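Myosin-17 (Arabidopsis thaliana, PDB 7KFL) probably recognises cargo through its globular tail, the C-terminal domain of a plant class XI myosin, a motor protein that would haul its load along actin. Local coordinates at residues K29-A32 against A33-Y37; N232-P236 against F237-K241; Q304-G307 against F308-H312. All coordinates share one frame; numbering follows the deposited sequence.

Contact 1: K29-A32 against A33-Y37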
ATOM      1  N   LYS A  29     -12.728 -15.151  10.205  1.00 73.79           N
ATOM      2  CA  LYS A  29     -13.376 -13.929  10.756  1.00 71.12           C
ATOM      3  C   LYS A  29     -12.637 -13.474  12.014  1.00 67.80           C
ATOM      4  O   LYS A  29     -12.337 -14.288  12.885  1.00 66.47           O
ATOM      5  CB  LYS A  29     -14.859 -14.202  11.029  1.00 72.35           C
ATOM      6  CG  LYS A  29     -15.545 -15.083   9.992  1.00 74.67           C
ATOM      7  CD  LYS A  29     -17.061 -15.029  10.042  1.00 76.62           C
ATOM      8  CE  LYS A  29     -17.726 -15.996   9.083  1.00 78.76           C
ATOM      9  NZ  LYS A  29     -18.061 -15.351   7.791  1.00 79.32           N
ATOM     10  N   PRO A  30     -12.322 -12.162  12.144  1.00 64.64           N
ATOM     11  CA  PRO A  30     -11.671 -11.623  13.340  1.00 63.19           C
ATOM     12  C   PRO A  30     -12.634 -11.685  14.536  1.00 62.12           C
ATOM     13  O   PRO A  30     -13.772 -11.266  14.400  1.00 60.49           O
ATOM     14  CB  PRO A  30     -11.325 -10.175  12.952  1.00 62.35           C
ATOM     15  CG  PRO A  30     -11.443 -10.157  11.443  1.00 62.92           C
ATOM     16  CD  PRO A  30     -12.580 -11.109  11.152  1.00 63.73           C
ATOM     17  N   VAL A  31     -12.165 -12.218  15.665  1.00 60.99           N
ATOM     18  CA  VAL A  31     -13.023 -12.531  16.845  1.00 60.70           C
ATOM     19  C   VAL A  31     -13.331 -11.239  17.615  1.00 60.01           C
ATOM     20  O   VAL A  31     -14.515 -11.037  17.946  1.00 61.16           O
ATOM     21  CB  VAL A  31     -12.384 -13.604  17.747  1.00 60.66           C
ATOM     22  CG1 VAL A  31     -13.101 -13.719  19.083  1.00 60.72           C
ATOM     23  CG2 VAL A  31     -12.340 -14.953  17.048  1.00 60.99           C
ATOM     24  N   ALA A  32     -12.319 -10.406  17.890  1.00 58.58           N
ATOM     25  CA  ALA A  32     -12.440  -9.193  18.739  1.00 57.29           C
ATOM     26  C   ALA A  32     -13.512  -8.253  18.170  1.00 55.89           C
ATOM     27  O   ALA A  32     -14.321  -7.736  18.964  1.00 56.13           O
ATOM     28  CB  ALA A  32     -11.105  -8.500  18.877  1.00 56.79           C
ATOM     29  N   ALA A  33     -13.529  -8.053  16.849  1.00 54.57           N
ATOM     30  CA  ALA A  33     -14.530  -7.228  16.134  1.00 53.81           C
ATOM     31  C   ALA A  33     -15.940  -7.775  16.394  1.00 54.39           C
ATOM     32  O   ALA A  33     -16.851  -6.964  16.628  1.00 54.44           O
ATOM     33  CB  ALA A  33     -14.215  -7.194  14.660  1.00 53.44           C
ATOM     34  N   CYS A  34     -16.108  -9.101  16.353  1.00 55.35           N
ATOM     35  CA  CYS A  34     -17.401  -9.803  16.570  1.00 56.78           C
ATOM     36  C   CYS A  34     -17.816  -9.695  18.043  1.00 56.87           C
ATOM     37  O   CYS A  34     -19.005  -9.438  18.303  1.00 56.93           O
ATOM     38  CB  CYS A  34     -17.319 -11.267  16.149  1.00 57.91           C
ATOM     39  SG  CYS A  34     -17.145 -11.491  14.360  1.00 59.16           S
ATOM     40  N   VAL A  35     -16.869  -9.882  18.967  1.00 57.19           N
ATOM     41  CA  VAL A  35     -17.087  -9.762  20.440  1.00 57.70           C
ATOM     42  C   VAL A  35     -17.500  -8.321  20.763  1.00 57.76           C
ATOM     43  O   VAL A  35     -18.492  -8.148  21.498  1.00 58.50           O
ATOM     44  CB  VAL A  35     -15.835 -10.189  21.231  1.00 57.93           C
ATOM     45  CG1 VAL A  35     -15.898  -9.763  22.691  1.00 57.84           C
ATOM     46  CG2 VAL A  35     -15.599 -11.687  21.124  1.00 58.29           C
ATOM     47  N   ILE A  36     -16.763  -7.334  20.241  1.00 57.82           N
ATOM     48  CA  ILE A  36     -17.039  -5.878  20.439  1.00 57.59           C
ATOM     49  C   ILE A  36     -18.471  -5.589  19.973  1.00 58.04           C
ATOM     50  O   ILE A  36     -19.261  -5.085  20.792  1.00 58.28           O
ATOM     51  CB  ILE A  36     -16.000  -4.997  19.708  1.00 56.83           C
ATOM     52  CG1 ILE A  36     -14.652  -4.998  20.432  1.00 56.71           C
ATOM     53  CG2 ILE A  36     -16.522  -3.579  19.518  1.00 56.88           C
ATOM     54  CD1 ILE A  36     -13.496  -4.525  19.581  1.00 56.72           C
ATOM     55  N   TYR A  37     -18.782  -5.913  18.713  1.00 58.19           N
ATOM     56  CA  TYR A  37     -20.074  -5.611  18.040  1.00 58.47           C
ATOM     57  C   TYR A  37     -21.248  -6.143  18.870  1.00 59.99           C
ATOM     58  O   TYR A  37     -22.225  -5.396  19.066  1.00 61.30           O
ATOM     59  CB  TYR A  37     -20.112  -6.210  16.633  1.00 58.21           C
ATOM     60  CG  TYR A  37     -21.397  -5.949  15.890  1.00 57.99           C
ATOM     61  CD1 TYR A  37     -21.776  -4.659  15.560  1.00 57.77           C
ATOM     62  CD2 TYR A  37     -22.240  -6.985  15.521  1.00 58.74           C
ATOM     63  CE1 TYR A  37     -22.957  -4.402  14.883  1.00 58.51           C
ATOM     64  CE2 TYR A  37     -23.424  -6.747  14.841  1.00 59.12           C
ATOM     65  CZ  TYR A  37     -23.784  -5.450  14.520  1.00 58.98           C
ATOM     66  OH  TYR A  37     -24.944  -5.201  13.850  1.00 60.18           O
TER
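The carbonyl oxygen of Val31 accepts the backbone N-H of Val35 at 2.8 Å (Val31 O to Val35 N), a bond bent only slightly at the hydrogen (162°). Methyl CG2 of Val35 leans over the same oxygen, with Val35 CG2 3.4 Å from Val31 O. This branch lies anti to the carbonyl carbon of Val35 and beside its own backbone N, which turns it back down the helix to the side chain of Val31. There Val31 CG1 and Val35 CG2 meet at 3.8 Å, the two side chains crossing obliquely one turn apart. One residue on, Ile36 N donates a hydrogen bond to Ala32 O, also at 2.8 Å. Ile36 lays its CG1-CD1 arm beside that oxygen: with chi1 at -74° its CG1 is swung beside the backbone N, bringing Ile36 CG1 within 3.1 Å of Ala32 O, and CD1 reaches the same atom. At the start of the helix, Cys34 SG stands 3.4 Å from Pro30 O. Pro30 and Ala33 approach more loosely, their CB atoms 4.5 Å apart. The backbone N-H of Ala33, in the first turn, is taken up by the side-chain oxygen of Asn80 in helix 71-89, which also packs on Pro30 and Ala32. Val35 and Ile36 rest on helix 4-20 through Leu15 and Ile19. Pro30 is extended, in the second strand of a short antiparallel hairpin, while Ala32 is already helical: this is a strand-to-helix junction, the buried first turn of an alpha-helix with i to i+4 bonding, packed among helices of the globular tail.

Contact 2: N232-P236 against F237-K241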
ATOM      1  N   ASN A 232      -3.490 -13.093   9.315  1.00 50.70           N
ATOM      2  CA  ASN A 232      -4.460 -12.242  10.056  1.00 49.51           C
ATOM      3  C   ASN A 232      -5.736 -12.058   9.223  1.00 50.11           C
ATOM      4  O   ASN A 232      -6.560 -11.202   9.596  1.00 49.95           O
ATOM      5  CB  ASN A 232      -3.826 -10.906  10.450  1.00 48.28           C
ATOM      6  CG  ASN A 232      -3.036 -10.998  11.737  1.00 47.82           C
ATOM      7  OD1 ASN A 232      -3.617 -11.167  12.805  1.00 47.95           O
ATOM      8  ND2 ASN A 232      -1.720 -10.896  11.653  1.00 47.35           N
ATOM      9  N   ASN A 233      -5.902 -12.842   8.151  1.00 51.20           N
ATOM     10  CA  ASN A 233      -7.105 -12.848   7.273  1.00 52.14           C
ATOM     11  C   ASN A 233      -7.514 -11.409   6.937  1.00 52.32           C
ATOM     12  O   ASN A 233      -8.723 -11.105   6.980  1.00 51.83           O
ATOM     13  CB  ASN A 233      -8.247 -13.643   7.909  1.00 52.58           C
ATOM     14  CG  ASN A 233      -7.993 -15.134   7.868  1.00 53.33           C
ATOM     15  OD1 ASN A 233      -8.124 -15.756   6.818  1.00 54.15           O
ATOM     16  ND2 ASN A 233      -7.618 -15.712   8.998  1.00 53.76           N
ATOM     17  N   ALA A 234      -6.535 -10.561   6.611  1.00 53.18           N
ATOM     18  CA  ALA A 234      -6.746  -9.190   6.095  1.00 53.53           C
ATOM     19  C   ALA A 234      -7.537  -9.291   4.794  1.00 54.71           C
ATOM     20  O   ALA A 234      -7.193 -10.101   3.934  1.00 55.43           O
ATOM     21  CB  ALA A 234      -5.419  -8.503   5.885  1.00 52.96           C
ATOM     22  N   PRO A 235      -8.624  -8.504   4.611  1.00 55.11           N
ATOM     23  CA  PRO A 235      -9.451  -8.608   3.408  1.00 55.41           C
ATOM     24  C   PRO A 235      -8.613  -8.359   2.156  1.00 55.70           C
ATOM     25  O   PRO A 235      -7.975  -7.315   2.042  1.00 55.11           O
ATOM     26  CB  PRO A 235     -10.540  -7.539   3.594  1.00 54.99           C
ATOM     27  CG  PRO A 235      -9.986  -6.604   4.652  1.00 54.33           C
ATOM     28  CD  PRO A 235      -9.106  -7.464   5.533  1.00 54.24           C
ATOM     29  N   PRO A 236      -8.571  -9.311   1.193  1.00 56.81           N
ATOM     30  CA  PRO A 236      -7.684  -9.201   0.033  1.00 57.07           C
ATOM     31  C   PRO A 236      -7.672  -7.804  -0.614  1.00 57.37           C
ATOM     32  O   PRO A 236      -6.607  -7.352  -0.994  1.00 57.57           O
ATOM     33  CB  PRO A 236      -8.256 -10.246  -0.936  1.00 57.42           C
ATOM     34  CG  PRO A 236      -8.842 -11.305  -0.029  1.00 57.69           C
ATOM     35  CD  PRO A 236      -9.376 -10.544   1.168  1.00 57.21           C
ATOM     36  N   PHE A 237      -8.844  -7.168  -0.711  1.00 57.96           N
ATOM     37  CA  PHE A 237      -9.055  -5.802  -1.263  1.00 57.73           C
ATOM     38  C   PHE A 237      -8.059  -4.816  -0.636  1.00 56.23           C
ATOM     39  O   PHE A 237      -7.395  -4.077  -1.388  1.00 55.46           O
ATOM     40  CB  PHE A 237     -10.501  -5.355  -1.028  1.00 59.12           C
ATOM     41  CG  PHE A 237     -10.796  -3.937  -1.448  1.00 60.56           C
ATOM     42  CD1 PHE A 237     -10.547  -2.877  -0.587  1.00 61.00           C
ATOM     43  CD2 PHE A 237     -11.316  -3.660  -2.703  1.00 62.08           C
ATOM     44  CE1 PHE A 237     -10.809  -1.573  -0.974  1.00 61.69           C
ATOM     45  CE2 PHE A 237     -11.580  -2.355  -3.088  1.00 62.61           C
ATOM     46  CZ  PHE A 237     -11.329  -1.314  -2.222  1.00 62.81           C
ATOM     47  N   LEU A 238      -7.971  -4.795   0.697  1.00 55.30           N
ATOM     48  CA  LEU A 238      -7.064  -3.883   1.451  1.00 54.86           C
ATOM     49  C   LEU A 238      -5.602  -4.240   1.160  1.00 54.17           C
ATOM     50  O   LEU A 238      -4.780  -3.309   1.110  1.00 52.71           O
ATOM     51  CB  LEU A 238      -7.350  -3.967   2.955  1.00 54.54           C
ATOM     52  CG  LEU A 238      -8.463  -3.065   3.486  1.00 54.75           C
ATOM     53  CD1 LEU A 238      -8.336  -2.896   4.994  1.00 54.80           C
ATOM     54  CD2 LEU A 238      -8.458  -1.703   2.809  1.00 54.93           C
ATOM     55  N   VAL A 239      -5.295  -5.528   0.981  1.00 54.48           N
ATOM     56  CA  VAL A 239      -3.911  -6.021   0.714  1.00 54.92           C
ATOM     57  C   VAL A 239      -3.516  -5.616  -0.714  1.00 54.58           C
ATOM     58  O   VAL A 239      -2.354  -5.206  -0.905  1.00 54.44           O
ATOM     59  CB  VAL A 239      -3.791  -7.541   0.946  1.00 55.97           C
ATOM     60  CG1 VAL A 239      -2.388  -8.049   0.646  1.00 56.47           C
ATOM     61  CG2 VAL A 239      -4.199  -7.929   2.360  1.00 56.31           C
ATOM     62  N   ARG A 240      -4.449  -5.714  -1.668  1.00 54.79           N
ATOM     63  CA  ARG A 240      -4.270  -5.261  -3.077  1.00 54.32           C
ATOM     64  C   ARG A 240      -3.833  -3.791  -3.098  1.00 54.62           C
ATOM     65  O   ARG A 240      -2.931  -3.463  -3.894  1.00 55.74           O
ATOM     66  CB  ARG A 240      -5.557  -5.430  -3.891  1.00 54.22           C
ATOM     67  CG  ARG A 240      -5.856  -6.866  -4.293  1.00 54.64           C
ATOM     68  CD  ARG A 240      -6.798  -6.963  -5.479  1.00 55.32           C
ATOM     69  NE  ARG A 240      -8.181  -6.656  -5.131  1.00 56.05           N
ATOM     70  CZ  ARG A 240      -9.018  -7.479  -4.499  1.00 56.68           C
ATOM     71  NH1 ARG A 240      -8.626  -8.685  -4.118  1.00 56.73           N
ATOM     72  NH2 ARG A 240     -10.252  -7.086  -4.237  1.00 57.46           N
ATOM     73  N   LYS A 241      -4.453  -2.942  -2.270  1.00 54.42           N
ATOM     74  CA  LYS A 241      -4.128  -1.492  -2.177  1.00 54.38           C
ATOM     75  C   LYS A 241      -2.679  -1.331  -1.707  1.00 52.92           C
ATOM     76  O   LYS A 241      -1.911  -0.664  -2.421  1.00 53.32           O
ATOM     77  CB  LYS A 241      -5.067  -0.750  -1.220  1.00 55.95           C
ATOM     78  CG  LYS A 241      -6.550  -0.782  -1.572  1.00 57.79           C
ATOM     79  CD  LYS A 241      -6.861  -0.684  -3.052  1.00 58.91           C
ATOM     80  CE  LYS A 241      -8.350  -0.629  -3.318  1.00 60.57           C
ATOM     81  NZ  LYS A 241      -8.657  -0.301  -4.731  1.00 62.02           N
TER
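Pro236 O receives the backbone N-H of Arg240 in a nearly straight bond, with Pro236 O 2.8 Å from Arg240 N. The arginine side chain then folds back over the proline: its chain bends at chi3 (-75°), which lays the guanidinium against the start of the helix, with Arg240 NH1 3.6 Å from Pro236 CB and one guanidinium face over Pro236 C and Phe237 CA. The polar end has its mate in Glu290, whose backbone oxygen is hydrogen-bonded to NH1. With an alanine in its place, the Glu290 carbonyl would probably lose this donor and the flank of Pro236 its cover. Pro235, at the N-cap, offers its oxygen to two N-H groups, both weakly: Leu238 N at 2.9 Å and Val239 N at 3.4 Å from Pro235 O. Its ring runs side by side with Leu238, Pro235 CG lying 4.0 Å from Leu238 CG. Before it, Ala234 CB meets Val239 CG2 at 3.8 Å, and both side chains touch Met229 of the preceding helix. Farther back, Asn233 has positive phi as the C' residue of the Schellman motif ending helix 205-231, in which Ala234 N bonds Met229 O and Asn233 N bonds Lys230 O, while Asn232 ties the turn to Tyr25 and Ser79. Together these features form a tight helix-to-helix connection, a Schellman motif followed by a helix with Pro235 at its N-cap and Pro236 in its first turn.

Contact 3: Q304-G307 against F308-H312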
ATOM      1  N   GLN A 304       9.328   0.480 -19.030  1.00 58.00           N
ATOM      2  CA  GLN A 304       9.455   1.113 -20.372  1.00 59.32           C
ATOM      3  C   GLN A 304      10.815   1.813 -20.488  1.00 59.63           C
ATOM      4  O   GLN A 304      11.467   1.648 -21.538  1.00 60.54           O
ATOM      5  CB  GLN A 304       8.294   2.081 -20.612  1.00 59.96           C
ATOM      6  CG  GLN A 304       6.984   1.371 -20.929  1.00 60.85           C
ATOM      7  CD  GLN A 304       5.800   2.305 -20.997  1.00 61.60           C
ATOM      8  OE1 GLN A 304       5.926   3.481 -21.330  1.00 62.23           O
ATOM      9  NE2 GLN A 304       4.624   1.778 -20.693  1.00 62.13           N
ATOM     10  N   ALA A 305      11.221   2.556 -19.452  1.00 59.59           N
ATOM     11  CA  ALA A 305      12.524   3.259 -19.358  1.00 59.91           C
ATOM     12  C   ALA A 305      13.674   2.253 -19.494  1.00 60.53           C
ATOM     13  O   ALA A 305      14.623   2.536 -20.244  1.00 61.57           O
ATOM     14  CB  ALA A 305      12.613   4.012 -18.055  1.00 59.67           C
ATOM     15  N   VAL A 306      13.591   1.125 -18.782  1.00 61.09           N
ATOM     16  CA  VAL A 306      14.571   0.001 -18.866  1.00 61.91           C
ATOM     17  C   VAL A 306      14.497  -0.613 -20.270  1.00 62.71           C
ATOM     18  O   VAL A 306      15.564  -0.927 -20.832  1.00 62.48           O
ATOM     19  CB  VAL A 306      14.315  -1.043 -17.763  1.00 61.51           C
ATOM     20  CG1 VAL A 306      14.985  -2.378 -18.054  1.00 62.39           C
ATOM     21  CG2 VAL A 306      14.751  -0.520 -16.407  1.00 61.31           C
ATOM     22  N   GLY A 307      13.283  -0.775 -20.806  1.00 63.84           N
ATOM     23  CA  GLY A 307      13.036  -1.233 -22.186  1.00 65.05           C
ATOM     24  C   GLY A 307      13.796  -0.392 -23.199  1.00 66.40           C
ATOM     25  O   GLY A 307      14.318  -0.971 -24.174  1.00 67.10           O
ATOM     26  N   PHE A 308      13.862   0.925 -22.976  1.00 66.73           N
ATOM     27  CA  PHE A 308      14.614   1.892 -23.817  1.00 67.72           C
ATOM     28  C   PHE A 308      16.119   1.646 -23.660  1.00 67.53           C
ATOM     29  O   PHE A 308      16.792   1.470 -24.687  1.00 68.80           O
ATOM     30  CB  PHE A 308      14.248   3.337 -23.464  1.00 68.61           C
ATOM     31  CG  PHE A 308      15.042   4.381 -24.209  1.00 69.72           C
ATOM     32  CD1 PHE A 308      14.717   4.723 -25.513  1.00 70.77           C
ATOM     33  CD2 PHE A 308      16.122   5.014 -23.610  1.00 70.00           C
ATOM     34  CE1 PHE A 308      15.451   5.680 -26.199  1.00 71.23           C
ATOM     35  CE2 PHE A 308      16.857   5.968 -24.298  1.00 70.39           C
ATOM     36  CZ  PHE A 308      16.519   6.299 -25.591  1.00 71.07           C
ATOM     37  N   LEU A 309      16.621   1.623 -22.419  1.00 66.54           N
ATOM     38  CA  LEU A 309      18.075   1.543 -22.093  1.00 66.07           C
ATOM     39  C   LEU A 309      18.722   0.311 -22.741  1.00 67.11           C
ATOM     40  O   LEU A 309      19.920   0.399 -23.075  1.00 67.28           O
ATOM     41  CB  LEU A 309      18.263   1.510 -20.571  1.00 64.56           C
ATOM     42  CG  LEU A 309      18.047   2.833 -19.835  1.00 63.70           C
ATOM     43  CD1 LEU A 309      18.103   2.622 -18.331  1.00 63.15           C
ATOM     44  CD2 LEU A 309      19.067   3.881 -20.254  1.00 63.54           C
ATOM     45  N   VAL A 310      17.979  -0.791 -22.904  1.00 68.54           N
ATOM     46  CA  VAL A 310      18.524  -2.107 -23.365  1.00 70.47           C
ATOM     47  C   VAL A 310      18.258  -2.319 -24.863  1.00 73.19           C
ATOM     48  O   VAL A 310      18.801  -3.304 -25.401  1.00 74.08           O
ATOM     49  CB  VAL A 310      17.965  -3.288 -22.545  1.00 69.68           C
ATOM     50  CG1 VAL A 310      18.237  -3.121 -21.057  1.00 69.34           C
ATOM     51  CG2 VAL A 310      16.483  -3.530 -22.805  1.00 69.22           C
ATOM     52  N   ILE A 311      17.451  -1.471 -25.512  1.00 75.87           N
ATOM     53  CA  ILE A 311      17.069  -1.657 -26.946  1.00 78.90           C
ATOM     54  C   ILE A 311      18.331  -1.496 -27.801  1.00 81.64           C
ATOM     55  O   ILE A 311      19.150  -0.608 -27.488  1.00 81.91           O
ATOM     56  CB  ILE A 311      15.936  -0.702 -27.382  1.00 79.83           C
ATOM     57  CG1 ILE A 311      15.139  -1.275 -28.558  1.00 81.21           C
ATOM     58  CG2 ILE A 311      16.462   0.691 -27.701  1.00 79.95           C
ATOM     59  CD1 ILE A 311      14.219  -2.418 -28.188  1.00 81.56           C
ATOM     60  N   HIS A 312      18.483  -2.346 -28.822  1.00 85.08           N
ATOM     61  CA  HIS A 312      19.627  -2.351 -29.773  1.00 86.26           C
ATOM     62  C   HIS A 312      19.385  -1.306 -30.868  1.00 87.35           C
ATOM     63  O   HIS A 312      18.208  -1.076 -31.221  1.00 88.27           O
ATOM     64  CB  HIS A 312      19.839  -3.751 -30.367  1.00 87.07           C
ATOM     65  CG  HIS A 312      20.200  -4.789 -29.359  1.00 87.44           C
ATOM     66  ND1 HIS A 312      21.330  -4.689 -28.569  1.00 87.87           N
ATOM     67  CD2 HIS A 312      19.599  -5.949 -29.017  1.00 87.89           C
ATOM     68  CE1 HIS A 312      21.405  -5.740 -27.778  1.00 88.03           C
ATOM     69  NE2 HIS A 312      20.354  -6.528 -28.033  1.00 88.15           N
TER
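Gln304 to Leu309 follow alpha-helical torsions with i to i+4 bonding, until Val310 departs from them and Ile311 is extended. This is the C-terminal turn of helix 300-309, within the DIL domain. Phe308 N is 2.9 Å from Gln304 O (141° at the hydrogen) and also makes a weak bond to Ala305 O. That second oxygen takes Leu309 N too, at 3.1 Å from Ala305 O, so one carbonyl is shared by two successive N-H groups. Val310 N reaches Val306 O at 3.2 Å, again well off straight (138°).

The side chains close over these carbonyls. Phe308 CB sits 3.3 Å from Ala305 O, but with CG opposite the backbone N (chi1 176°) its ring heads off to Ile338 and Ser339 of helix 332-341. Leu309 stays close to the same oxygen, with Leu309 CG 3.5 Å from Ala305 O. Its side chain packs on Leu258 of helix 236-260, as that of Ala305 does, while Val306 and Val310 both touch Lys274 of helix 267-287. Where the chain departs from the helix, Leu309 O and Ile311 O both bond the amine of Lys314. Val310 spreads its two methyls over the carbonyls of the turn before it: CG1 and CG2 both approach Val306 O, while CG2, set between the backbone N and carbonyl carbon, also comes 3.6 Å from Gly307 O.

In the fold
From the N terminus the chain first reaches contact 1, where a two-stranded hairpin passes into helix 31-43. Contact 2 comes much later, at the turn from helix 205-231 into helix 236-260, and contact 3 last, at the end of helix 300-309. Each closes just one local turn; they follow in series, and none nests in or crosses another. Helix 71-89 bridges the first two, packing against both, and their nearest atoms are about 5 Å apart. Helix 236-260 starts at contact 2 and lies against contact 3. The centres of contacts 1 and 3 are about 51 Å apart, on opposite sides of the chain's centre.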